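Glypican-1 (Homo sapiens, PDB 4YWT) is a GPI-linked cell-surface proteoglycan that carries heparan sulfate chains and, through them, binds collagen and takes part in Schwann cell myelination. Local coordinates at residues A97-Q102 and G227-V232; R104-H109 and R220-G225; F216-S221 and V297-K302. The protein carries 3 engineered substitutions. All coordinates share one frame; numbering follows the deposited sequence.

Contact 1. Residues A97-Q102 and G227-V232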
ATOM      1  N   ALA A  97      -3.304  -8.542   0.613  1.00 40.90           N
ATOM      2  CA  ALA A  97      -2.267  -9.555   0.764  1.00 38.40           C
ATOM      3  C   ALA A  97      -0.941  -9.048   0.208  1.00 36.93           C
ATOM      4  O   ALA A  97       0.106  -9.160   0.867  1.00 33.13           O
ATOM      5  CB  ALA A  97      -2.675 -10.847   0.070  1.00 35.97           C
ATOM      6  N   MET A  98      -0.990  -8.481  -0.998  1.00 30.31           N
ATOM      7  CA  MET A  98       0.220  -7.935  -1.616  1.00 35.95           C
ATOM      8  C   MET A  98       0.895  -6.894  -0.713  1.00 35.00           C
ATOM      9  O   MET A  98       2.090  -7.014  -0.374  1.00 34.62           O
ATOM     10  CB  MET A  98      -0.108  -7.321  -2.980  1.00 31.13           C
ATOM     11  CG  MET A  98       1.110  -6.946  -3.824  1.00 33.87           C
ATOM     12  SD  MET A  98       1.820  -5.327  -3.439  1.00 48.46           S
ATOM     13  CE  MET A  98       0.533  -4.238  -4.037  1.00 40.39           C
ATOM     14  N   LEU A  99       0.124  -5.884  -0.315  1.00 33.75           N
ATOM     15  CA  LEU A  99       0.656  -4.820   0.537  1.00 36.65           C
ATOM     16  C   LEU A  99       1.220  -5.365   1.851  1.00 38.39           C
ATOM     17  O   LEU A  99       2.263  -4.907   2.325  1.00 33.24           O
ATOM     18  CB  LEU A  99      -0.421  -3.775   0.829  1.00 32.62           C
ATOM     19  CG  LEU A  99      -0.934  -2.960  -0.359  1.00 35.43           C
ATOM     20  CD1 LEU A  99      -2.088  -2.070   0.074  1.00 30.92           C
ATOM     21  CD2 LEU A  99       0.185  -2.132  -0.974  1.00 24.16           C
ATOM     22  N   ALA A 100       0.532  -6.345   2.429  1.00 39.69           N
ATOM     23  CA  ALA A 100       0.966  -6.946   3.688  1.00 30.63           C
ATOM     24  C   ALA A 100       2.317  -7.643   3.539  1.00 38.43           C
ATOM     25  O   ALA A 100       3.228  -7.444   4.359  1.00 37.48           O
ATOM     26  CB  ALA A 100      -0.079  -7.925   4.196  1.00 30.19           C
ATOM     27  N   THR A 101       2.449  -8.456   2.493  1.00 35.66           N
ATOM     28  CA  THR A 101       3.713  -9.149   2.253  1.00 37.33           C
ATOM     29  C   THR A 101       4.844  -8.151   2.009  1.00 32.18           C
ATOM     30  O   THR A 101       5.957  -8.327   2.523  1.00 28.58           O
ATOM     31  CB  THR A 101       3.625 -10.124   1.061  1.00 33.39           C
ATOM     32  OG1 THR A 101       3.317  -9.400  -0.137  1.00 43.11           O
ATOM     33  CG2 THR A 101       2.558 -11.177   1.311  1.00 32.96           C
ATOM     34  N   GLN A 102       4.559  -7.102   1.238  1.00 32.43           N
ATOM     35  CA  GLN A 102       5.547  -6.040   1.042  1.00 28.77           C
ATOM     36  C   GLN A 102       6.002  -5.445   2.377  1.00 39.67           C
ATOM     37  O   GLN A 102       7.206  -5.305   2.639  1.00 35.18           O
ATOM     38  CB  GLN A 102       4.985  -4.935   0.144  1.00 28.76           C
ATOM     39  CG  GLN A 102       4.858  -5.323  -1.320  1.00 31.34           C
ATOM     40  CD  GLN A 102       6.202  -5.611  -1.965  1.00 35.80           C
ATOM     41  OE1 GLN A 102       7.230  -5.072  -1.555  1.00 34.89           O
ATOM     42  NE2 GLN A 102       6.200  -6.467  -2.981  1.00 36.40           N
ATOM     43  N   GLY A 227       2.037   0.491   5.496  1.00 23.97           N
ATOM     44  CA  GLY A 227       1.051   0.273   6.542  1.00 37.71           C
ATOM     45  C   GLY A 227      -0.239   1.046   6.317  1.00 37.16           C
ATOM     46  O   GLY A 227      -1.343   0.499   6.443  1.00 40.19           O
ATOM     47  N   VAL A 228      -0.099   2.323   5.969  1.00 36.04           N
ATOM     48  CA  VAL A 228      -1.250   3.184   5.732  1.00 38.33           C
ATOM     49  C   VAL A 228      -2.070   2.687   4.548  1.00 35.46           C
ATOM     50  O   VAL A 228      -3.289   2.594   4.642  1.00 32.93           O
ATOM     51  CB  VAL A 228      -0.826   4.648   5.484  1.00 33.89           C
ATOM     52  CG1 VAL A 228      -1.967   5.440   4.847  1.00 34.65           C
ATOM     53  CG2 VAL A 228      -0.375   5.296   6.783  1.00 25.17           C
ATOM     54  N   ALA A 229      -1.406   2.358   3.443  1.00 37.59           N
ATOM     55  CA  ALA A 229      -2.106   1.823   2.277  1.00 35.03           C
ATOM     56  C   ALA A 229      -2.882   0.559   2.647  1.00 33.05           C
ATOM     57  O   ALA A 229      -4.058   0.399   2.279  1.00 35.11           O
ATOM     58  CB  ALA A 229      -1.127   1.534   1.151  1.00 31.30           C
ATOM     59  N   SER A 230      -2.223  -0.326   3.389  1.00 32.24           N
ATOM     60  CA  SER A 230      -2.849  -1.570   3.824  0.60 38.47           C
ATOM     61  C   SER A 230      -4.113  -1.302   4.642  1.00 35.35           C
ATOM     62  O   SER A 230      -5.179  -1.869   4.362  1.00 34.89           O
ATOM     63  CB  SER A 230      -1.859  -2.408   4.635  0.60 39.63           C
ATOM     64  OG  SER A 230      -2.197  -3.782   4.589  0.60 38.46           O
ATOM     65  N   ASP A 231      -3.997  -0.433   5.644  1.00 38.31           N
ATOM     66  CA  ASP A 231      -5.137  -0.103   6.498  1.00 46.12           C
ATOM     67  C   ASP A 231      -6.273   0.552   5.713  1.00 41.80           C
ATOM     68  O   ASP A 231      -7.448   0.272   5.956  1.00 34.68           O
ATOM     69  CB  ASP A 231      -4.701   0.811   7.644  1.00 56.46           C
ATOM     70  CG  ASP A 231      -3.951   0.065   8.728  1.00 70.07           C
ATOM     71  OD1 ASP A 231      -4.098  -1.173   8.807  1.00 74.58           O
ATOM     72  OD2 ASP A 231      -3.217   0.715   9.502  1.00 76.63           O
ATOM     73  N   VAL A 232      -5.914   1.424   4.775  1.00 38.43           N
ATOM     74  CA  VAL A 232      -6.895   2.095   3.933  1.00 38.86           C
ATOM     75  C   VAL A 232      -7.678   1.077   3.121  1.00 39.90           C
ATOM     76  O   VAL A 232      -8.903   1.124   3.088  1.00 39.67           O
ATOM     77  CB  VAL A 232      -6.237   3.116   2.981  1.00 38.89           C
ATOM     78  CG1 VAL A 232      -7.202   3.511   1.871  1.00 26.34           C
ATOM     79  CG2 VAL A 232      -5.780   4.346   3.752  1.00 32.89           C
TER
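Leu99 reaches across from helix 70-129 to the backbone of Ala229 and Ser230 on helix 204-236, at a near-antiparallel helix pair of the elongated, mainly helical glypican core. The axes of the two short segments approach to 9.2 Å with 155° between their N-to-C directions. At the nearest point the CA atoms of Leu99 and Ser230 are 5.8 Å apart, consistent with the small Ala229 and Ser230 side chains on the second helix. One methyl does most of the touching: Leu99 CD1 lies 3.7 Å from Ser230 N and also meets the carbonyl carbon of Ala229, while the Ala229 methyl packs against the same CD1 at 3.9 Å. With CG anti to its own carbonyl carbon (chi1 -65°) and chi2 extended, Leu99 lays this branch against the peptide link between the two residues. Trp289 of helix 286-299 touches both Leu99 and Ala229, giving the apolar pair a third wall. Beyond this, Met98 and Gln102 touch helix 373-387, and Val228 and Val232 touch helix 450-471. Within helix 70-129, Thr101 OG1 bonds back to Met98 O at 2.7 Å, tilted 24° from the carbonyl plane, and that oxygen also accepts from Gln102 N.

Contact 2. Residues R104-H109 and R220-G225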
ATOM      1  N   ARG A 104       5.794  -6.645   5.531  1.00 33.80           N
ATOM      2  CA  ARG A 104       6.584  -7.611   6.290  1.00 34.47           C
ATOM      3  C   ARG A 104       8.007  -7.701   5.747  1.00 33.02           C
ATOM      4  O   ARG A 104       8.978  -7.608   6.505  1.00 25.83           O
ATOM      5  CB  ARG A 104       5.923  -8.989   6.264  1.00 27.12           C
ATOM      6  N   SER A 105       8.120  -7.858   4.430  1.00 25.82           N
ATOM      7  CA  SER A 105       9.423  -7.974   3.779  1.00 38.22           C
ATOM      8  C   SER A 105      10.341  -6.791   4.087  1.00 34.34           C
ATOM      9  O   SER A 105      11.471  -6.981   4.544  1.00 33.83           O
ATOM     10  CB  SER A 105       9.249  -8.112   2.264  1.00 31.62           C
ATOM     11  OG  SER A 105       8.650  -9.353   1.933  1.00 39.82           O
ATOM     12  N   PHE A 106       9.855  -5.576   3.850  1.00 27.50           N
ATOM     13  CA  PHE A 106      10.693  -4.394   4.045  1.00 31.80           C
ATOM     14  C   PHE A 106      11.033  -4.139   5.511  1.00 27.10           C
ATOM     15  O   PHE A 106      12.188  -3.851   5.838  1.00 28.66           O
ATOM     16  CB  PHE A 106      10.027  -3.157   3.443  1.00 23.45           C
ATOM     17  CG  PHE A 106      10.293  -2.988   1.976  1.00 29.09           C
ATOM     18  CD1 PHE A 106       9.478  -3.596   1.034  1.00 23.69           C
ATOM     19  CD2 PHE A 106      11.368  -2.230   1.540  1.00 23.29           C
ATOM     20  CE1 PHE A 106       9.725  -3.444  -0.318  1.00 23.80           C
ATOM     21  CE2 PHE A 106      11.622  -2.075   0.189  1.00 23.45           C
ATOM     22  CZ  PHE A 106      10.798  -2.684  -0.741  1.00 23.70           C
ATOM     23  N   ASP A 107      10.038  -4.243   6.390  1.00 28.62           N
ATOM     24  CA  ASP A 107      10.282  -4.039   7.817  1.00 30.89           C
ATOM     25  C   ASP A 107      11.340  -5.026   8.318  1.00 38.35           C
ATOM     26  O   ASP A 107      12.379  -4.634   8.893  1.00 38.93           O
ATOM     27  CB  ASP A 107       8.983  -4.196   8.611  1.00 26.40           C
ATOM     28  CG  ASP A 107       9.118  -3.739  10.051  1.00 35.60           C
ATOM     29  OD1 ASP A 107       9.755  -2.688  10.283  1.00 37.82           O
ATOM     30  OD2 ASP A 107       8.587  -4.424  10.949  1.00 38.01           O
ATOM     31  N   ASP A 108      11.074  -6.306   8.066  1.00 33.68           N
ATOM     32  CA  ASP A 108      11.978  -7.377   8.462  1.00 37.72           C
ATOM     33  C   ASP A 108      13.374  -7.191   7.886  1.00 32.97           C
ATOM     34  O   ASP A 108      14.360  -7.480   8.560  1.00 35.37           O
ATOM     35  CB  ASP A 108      11.424  -8.739   8.033  1.00 39.09           C
ATOM     36  CG  ASP A 108      10.328  -9.242   8.953  1.00 42.11           C
ATOM     37  OD1 ASP A 108       9.809  -8.440   9.759  1.00 47.27           O
ATOM     38  OD2 ASP A 108       9.985 -10.440   8.867  1.00 46.81           O
ATOM     39  N   HIS A 109      13.467  -6.711   6.649  1.00 25.21           N
ATOM     40  CA  HIS A 109      14.779  -6.576   6.024  1.00 30.55           C
ATOM     41  C   HIS A 109      15.564  -5.382   6.561  1.00 35.84           C
ATOM     42  O   HIS A 109      16.783  -5.450   6.678  1.00 30.38           O
ATOM     43  CB  HIS A 109      14.667  -6.462   4.507  1.00 25.13           C
ATOM     44  CG  HIS A 109      15.996  -6.367   3.823  1.00 35.56           C
ATOM     45  ND1 HIS A 109      16.950  -7.358   3.918  1.00 30.68           N
ATOM     46  CD2 HIS A 109      16.540  -5.395   3.054  1.00 34.87           C
ATOM     47  CE1 HIS A 109      18.020  -7.005   3.232  1.00 36.83           C
ATOM     48  NE2 HIS A 109      17.797  -5.818   2.695  1.00 39.43           N
ATOM     49  N   ARG A 220      11.767   4.344   7.236  1.00 24.91           N
ATOM     50  CA  ARG A 220      10.634   4.449   8.147  1.00 29.35           C
ATOM     51  C   ARG A 220       9.387   4.971   7.443  1.00 26.45           C
ATOM     52  O   ARG A 220       8.294   4.432   7.621  1.00 27.87           O
ATOM     53  CB  ARG A 220      10.973   5.359   9.328  1.00 33.41           C
ATOM     54  CG  ARG A 220       9.881   5.411  10.383  1.00 36.72           C
ATOM     55  CD  ARG A 220       9.725   6.808  10.949  1.00 44.93           C
ATOM     56  NE  ARG A 220      10.913   7.249  11.672  1.00 49.09           N
ATOM     57  CZ  ARG A 220      11.244   8.523  11.851  1.00 54.03           C
ATOM     58  NH1 ARG A 220      10.479   9.484  11.354  1.00 54.75           N
ATOM     59  NH2 ARG A 220      12.343   8.836  12.523  1.00 54.05           N
ATOM     60  N   SER A 221       9.553   6.020   6.643  1.00 29.94           N
ATOM     61  CA  SER A 221       8.429   6.623   5.938  0.68 31.08           C
ATOM     62  C   SER A 221       7.848   5.664   4.904  1.00 32.50           C
ATOM     63  O   SER A 221       6.632   5.612   4.705  1.00 22.99           O
ATOM     64  CB  SER A 221       8.855   7.929   5.270  0.68 28.70           C
ATOM     65  OG  SER A 221       9.322   8.857   6.234  0.68 29.94           O
ATOM     66  N   PHE A 222       8.719   4.907   4.245  1.00 29.07           N
ATOM     67  CA  PHE A 222       8.263   3.928   3.262  1.00 28.01           C
ATOM     68  C   PHE A 222       7.413   2.846   3.934  1.00 29.79           C
ATOM     69  O   PHE A 222       6.281   2.562   3.504  1.00 24.05           O
ATOM     70  CB  PHE A 222       9.456   3.300   2.537  1.00 26.26           C
ATOM     71  CG  PHE A 222       9.070   2.302   1.482  1.00 31.19           C
ATOM     72  CD1 PHE A 222       8.639   2.724   0.235  1.00 24.07           C
ATOM     73  CD2 PHE A 222       9.148   0.943   1.734  1.00 29.32           C
ATOM     74  CE1 PHE A 222       8.284   1.810  -0.738  1.00 24.98           C
ATOM     75  CE2 PHE A 222       8.798   0.022   0.763  1.00 28.83           C
ATOM     76  CZ  PHE A 222       8.365   0.456  -0.473  1.00 29.73           C
ATOM     77  N   VAL A 223       7.958   2.256   4.997  1.00 27.40           N
ATOM     78  CA  VAL A 223       7.236   1.223   5.742  1.00 33.38           C
ATOM     79  C   VAL A 223       5.890   1.745   6.268  1.00 31.61           C
ATOM     80  O   VAL A 223       4.846   1.084   6.127  1.00 25.19           O
ATOM     81  CB  VAL A 223       8.096   0.690   6.909  1.00 30.19           C
ATOM     82  CG1 VAL A 223       7.239  -0.028   7.941  1.00 33.42           C
ATOM     83  CG2 VAL A 223       9.192  -0.225   6.378  1.00 27.09           C
ATOM     84  N   GLN A 224       5.923   2.940   6.853  1.00 29.17           N
ATOM     85  CA  GLN A 224       4.715   3.615   7.325  1.00 34.17           C
ATOM     86  C   GLN A 224       3.683   3.765   6.209  1.00 29.96           C
ATOM     87  O   GLN A 224       2.489   3.551   6.421  1.00 23.96           O
ATOM     88  CB  GLN A 224       5.062   4.990   7.897  1.00 40.72           C
ATOM     89  CG  GLN A 224       5.028   5.064   9.413  1.00 52.19           C
ATOM     90  CD  GLN A 224       5.666   6.333   9.947  1.00 62.88           C
ATOM     91  OE1 GLN A 224       6.127   7.180   9.180  1.00 64.02           O
ATOM     92  NE2 GLN A 224       5.691   6.474  11.267  1.00 66.38           N
ATOM     93  N   GLY A 225       4.158   4.134   5.022  1.00 27.87           N
ATOM     94  CA  GLY A 225       3.305   4.260   3.854  1.00 23.19           C
ATOM     95  C   GLY A 225       2.646   2.947   3.479  1.00 30.48           C
ATOM     96  O   GLY A 225       1.445   2.907   3.187  1.00 23.43           O
TER
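Phe222, in segment 220-225 of helix 204-236, sends its ring onto one face of Phe106, an edge-to-face aromatic pair between this helix and the nearly antiparallel helix 70-129. The ring leaves the Phe222 backbone with CG anti to N (chi1 -179°), which carries it out toward helix 70-129. Followed outward from CB and CG, the side chain first comes close at CD2, which lies 3.9 Å from Phe106 CD2. CE2 is the main point of contact: it stands 3.3 Å above the Phe106 plane, over the ring centre, at similar distances from all six carbons and 3.5 Å from Phe106 CD2. Next round the ring, CZ sits 4.0 Å from Phe106 CZ. The centroids are 4.6 Å apart and the planes are inclined at 57°, well short of perpendicular. Val223 CG2 packs beside this pair, 4.2 Å from Phe106 CB and 4.1 Å from the backbone N of Asp107; Leu103 and Phe110 of helix 70-129 also touch Val223. Asp107 OD1 lies near Val223 CG1 but is hydrogen-bonded to Tyr151, while Leu377 and Ala381 of helix 373-387 pack on Phe106. The neighbouring Asp108 touches the GlcNAc of the glycan on Asn115, so the aromatic pair and a glycosylated surface belong to the same stretch of helix 70-129. Chemically, the C-H edge of Phe222 meets the pi face of Phe106 with valine methyls beside it: the contact is apolar, resting on dispersion and probably weak ring electrostatics, and the carboxylate of Asp107 is directed to a tyrosine hydroxyl.

Contact 3. Residues F216-S221 and V297-K302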
ATOM      1  N   PHE A 216      17.397   6.436   7.111  1.00 26.56           N
ATOM      2  CA  PHE A 216      16.536   5.861   8.142  1.00 29.71           C
ATOM      3  C   PHE A 216      15.124   6.451   8.117  1.00 32.48           C
ATOM      4  O   PHE A 216      14.136   5.720   8.268  1.00 39.20           O
ATOM      5  CB  PHE A 216      17.171   6.027   9.525  1.00 30.44           C
ATOM      6  CG  PHE A 216      18.160   4.945   9.862  1.00 32.16           C
ATOM      7  CD1 PHE A 216      17.729   3.730  10.369  1.00 36.69           C
ATOM      8  CD2 PHE A 216      19.517   5.134   9.654  1.00 27.17           C
ATOM      9  CE1 PHE A 216      18.633   2.727  10.674  1.00 35.46           C
ATOM     10  CE2 PHE A 216      20.426   4.136   9.956  1.00 24.32           C
ATOM     11  CZ  PHE A 216      19.983   2.930  10.466  1.00 36.56           C
ATOM     12  N   VAL A 217      15.019   7.760   7.903  1.00 31.12           N
ATOM     13  CA  VAL A 217      13.703   8.376   7.787  1.00 36.79           C
ATOM     14  C   VAL A 217      13.064   7.954   6.463  1.00 30.66           C
ATOM     15  O   VAL A 217      11.841   7.810   6.380  1.00 23.57           O
ATOM     16  CB  VAL A 217      13.759   9.925   7.897  1.00 39.34           C
ATOM     17  CG1 VAL A 217      14.441  10.547   6.691  1.00 40.28           C
ATOM     18  CG2 VAL A 217      12.357  10.496   8.067  1.00 38.24           C
ATOM     19  N   ALA A 218      13.890   7.730   5.439  1.00 26.48           N
ATOM     20  CA  ALA A 218      13.378   7.198   4.178  1.00 31.21           C
ATOM     21  C   ALA A 218      12.712   5.840   4.400  1.00 27.38           C
ATOM     22  O   ALA A 218      11.543   5.636   4.047  1.00 28.64           O
ATOM     23  CB  ALA A 218      14.494   7.083   3.155  1.00 23.48           C
ATOM     24  N   ALA A 219      13.463   4.922   5.002  1.00 33.27           N
ATOM     25  CA  ALA A 219      12.982   3.574   5.293  1.00 30.86           C
ATOM     26  C   ALA A 219      11.712   3.591   6.140  1.00 27.14           C
ATOM     27  O   ALA A 219      10.708   2.934   5.808  1.00 27.34           O
ATOM     28  CB  ALA A 219      14.069   2.778   5.997  1.00 28.73           C
ATOM     29  N   ARG A 220      11.767   4.344   7.236  1.00 24.91           N
ATOM     30  CA  ARG A 220      10.634   4.449   8.147  1.00 29.35           C
ATOM     31  C   ARG A 220       9.387   4.971   7.443  1.00 26.45           C
ATOM     32  O   ARG A 220       8.294   4.432   7.621  1.00 27.87           O
ATOM     33  CB  ARG A 220      10.973   5.359   9.328  1.00 33.41           C
ATOM     34  CG  ARG A 220       9.881   5.411  10.383  1.00 36.72           C
ATOM     35  CD  ARG A 220       9.725   6.808  10.949  1.00 44.93           C
ATOM     36  NE  ARG A 220      10.913   7.249  11.672  1.00 49.09           N
ATOM     37  CZ  ARG A 220      11.244   8.523  11.851  1.00 54.03           C
ATOM     38  NH1 ARG A 220      10.479   9.484  11.354  1.00 54.75           N
ATOM     39  NH2 ARG A 220      12.343   8.836  12.523  1.00 54.05           N
ATOM     40  N   SER A 221       9.553   6.020   6.643  1.00 29.94           N
ATOM     41  CA  SER A 221       8.429   6.623   5.938  0.68 31.08           C
ATOM     42  C   SER A 221       7.848   5.664   4.904  1.00 32.50           C
ATOM     43  O   SER A 221       6.632   5.612   4.705  1.00 22.99           O
ATOM     44  CB  SER A 221       8.855   7.929   5.270  0.68 28.70           C
ATOM     45  OG  SER A 221       9.322   8.857   6.234  0.68 29.94           O
ATOM     46  N   VAL A 297       7.114   5.510  -4.232  1.00 27.81           N
ATOM     47  CA  VAL A 297       8.065   5.107  -5.258  1.00 27.62           C
ATOM     48  C   VAL A 297       9.278   6.028  -5.197  1.00 33.83           C
ATOM     49  O   VAL A 297      10.421   5.577  -5.287  1.00 30.47           O
ATOM     50  CB  VAL A 297       7.440   5.141  -6.669  1.00 30.27           C
ATOM     51  CG1 VAL A 297       8.518   5.084  -7.741  1.00 30.33           C
ATOM     52  CG2 VAL A 297       6.451   3.997  -6.840  1.00 33.64           C
ATOM     53  N   LEU A 298       9.020   7.320  -5.015  1.00 34.22           N
ATOM     54  CA  LEU A 298      10.090   8.311  -4.965  1.00 34.54           C
ATOM     55  C   LEU A 298      11.024   8.143  -3.769  1.00 35.00           C
ATOM     56  O   LEU A 298      12.238   8.291  -3.907  1.00 28.42           O
ATOM     57  CB  LEU A 298       9.503   9.724  -4.951  1.00 35.24           C
ATOM     58  CG  LEU A 298       9.232  10.341  -6.323  1.00 47.21           C
ATOM     59  CD1 LEU A 298       8.739  11.773  -6.180  1.00 46.77           C
ATOM     60  CD2 LEU A 298      10.487  10.282  -7.182  1.00 47.68           C
ATOM     61  N   ILE A 299      10.464   7.836  -2.602  1.00 26.99           N
ATOM     62  CA  ILE A 299      11.253   7.792  -1.372  1.00 30.96           C
ATOM     63  C   ILE A 299      12.307   6.678  -1.383  1.00 37.75           C
ATOM     64  O   ILE A 299      13.315   6.768  -0.681  1.00 35.71           O
ATOM     65  CB  ILE A 299      10.346   7.624  -0.125  1.00 23.34           C
ATOM     66  CG1 ILE A 299      11.114   7.972   1.154  1.00 23.40           C
ATOM     67  CG2 ILE A 299       9.773   6.219  -0.047  1.00 24.32           C
ATOM     68  CD1 ILE A 299      11.597   9.406   1.205  1.00 23.95           C
ATOM     69  N   THR A 300      12.089   5.646  -2.194  1.00 28.40           N
ATOM     70  CA  THR A 300      13.006   4.507  -2.240  1.00 31.94           C
ATOM     71  C   THR A 300      14.389   4.893  -2.756  1.00 29.04           C
ATOM     72  O   THR A 300      15.375   4.216  -2.469  1.00 25.35           O
ATOM     73  CB  THR A 300      12.452   3.366  -3.120  1.00 31.73           C
ATOM     74  OG1 THR A 300      12.330   3.815  -4.475  1.00 34.13           O
ATOM     75  CG2 THR A 300      11.098   2.909  -2.610  1.00 23.26           C
ATOM     76  N   ASP A 301      14.458   5.980  -3.517  1.00 39.11           N
ATOM     77  CA  ASP A 301      15.732   6.468  -4.035  1.00 34.55           C
ATOM     78  C   ASP A 301      16.651   6.905  -2.899  1.00 34.41           C
ATOM     79  O   ASP A 301      17.875   6.801  -2.999  1.00 27.32           O
ATOM     80  CB  ASP A 301      15.510   7.633  -5.004  1.00 35.15           C
ATOM     81  CG  ASP A 301      14.888   7.193  -6.315  1.00 47.22           C
ATOM     82  OD1 ASP A 301      15.033   6.007  -6.679  1.00 47.86           O
ATOM     83  OD2 ASP A 301      14.255   8.036  -6.984  1.00 50.03           O
ATOM     84  N   LYS A 302      16.045   7.382  -1.815  1.00 29.07           N
ATOM     85  CA  LYS A 302      16.788   7.927  -0.685  1.00 33.31           C
ATOM     86  C   LYS A 302      17.403   6.845   0.195  1.00 36.14           C
ATOM     87  O   LYS A 302      18.103   7.154   1.159  1.00 34.27           O
ATOM     88  CB  LYS A 302      15.881   8.827   0.160  1.00 26.56           C
ATOM     89  CG  LYS A 302      15.389  10.060  -0.572  1.00 25.25           C
ATOM     90  CD  LYS A 302      16.545  10.793  -1.235  1.00 39.98           C
ATOM     91  CE  LYS A 302      16.137  12.187  -1.682  1.00 46.67           C
ATOM     92  NZ  LYS A 302      17.296  12.949  -2.224  1.00 49.64           N
TER
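Ala218 on helix 204-236 packs against Ile299 and Lys302 of segment 297-302, in a buried joint of the glypican helical core. The apolar contacts come first. The Ala218 methyl meets Lys302 CB at 3.7 Å and Ile299 CG1 at 4.0 Å, so it touches two residues three apart in sequence. Ile299 holds CG1 anti to its backbone N (chi1 -164°); this branch runs alongside the alanine, with CD1 continuing to within 4.1 Å of Ala218 CA. Leu466 of helix 450-471 also touches Ile299, and Phe303 covers part of Ala218.

Contacts with backbone oxygens form a second group. Ile299 CG1 rests 3.7 Å from Ala218 O, and the Ala218 methyl lies 4.0 Å from Ile299 O, both as van der Waals neighbours.

Side-chain hydrogen bonds stay within each segment. In one of its two conformers, Ser221 OG bonds to Val217 O at 2.7 Å; the serine's backbone N reaches that oxygen from the other face of the carbonyl plane. On the second segment Thr300 OG1 makes a similar link to Val297 O.

Lys302 touches Ala218 through its CB; its chain bends at chi2 and leads away, pairing with Tyr470 in a cation-pi interaction. The chemistry is therefore divided: alkyl groups meet between the segments, while the Thr300 hydroxyl bonds within its own and the Lys302 ammonium and carbonyl turn to Tyr470 and Arg214.

Along helix 204-236, which takes part in all three, the contacts come in the order contact 3, contact 2, contact 1. Contacts 1 and 2 have centres 10 Å apart and join it to helix 70-129; contact 2 is nested inside the loop closed by contact 1, as expected of an antiparallel pair. Contact 3 joins it to segment 297-302, on helix 286-299, its centre 9 Å from that of contact 2 and 16 Å from that of contact 1. Contacts 2 and 3 share Arg220 and Ser221 and touch directly, Phe222 CE1 lying 3.6 Å from Thr300 CG2. Helix 204-236 thus contacts helices 70-129 and 286-299, with helix 450-471 also against it, tying distant parts of the chain into one elongated helical body.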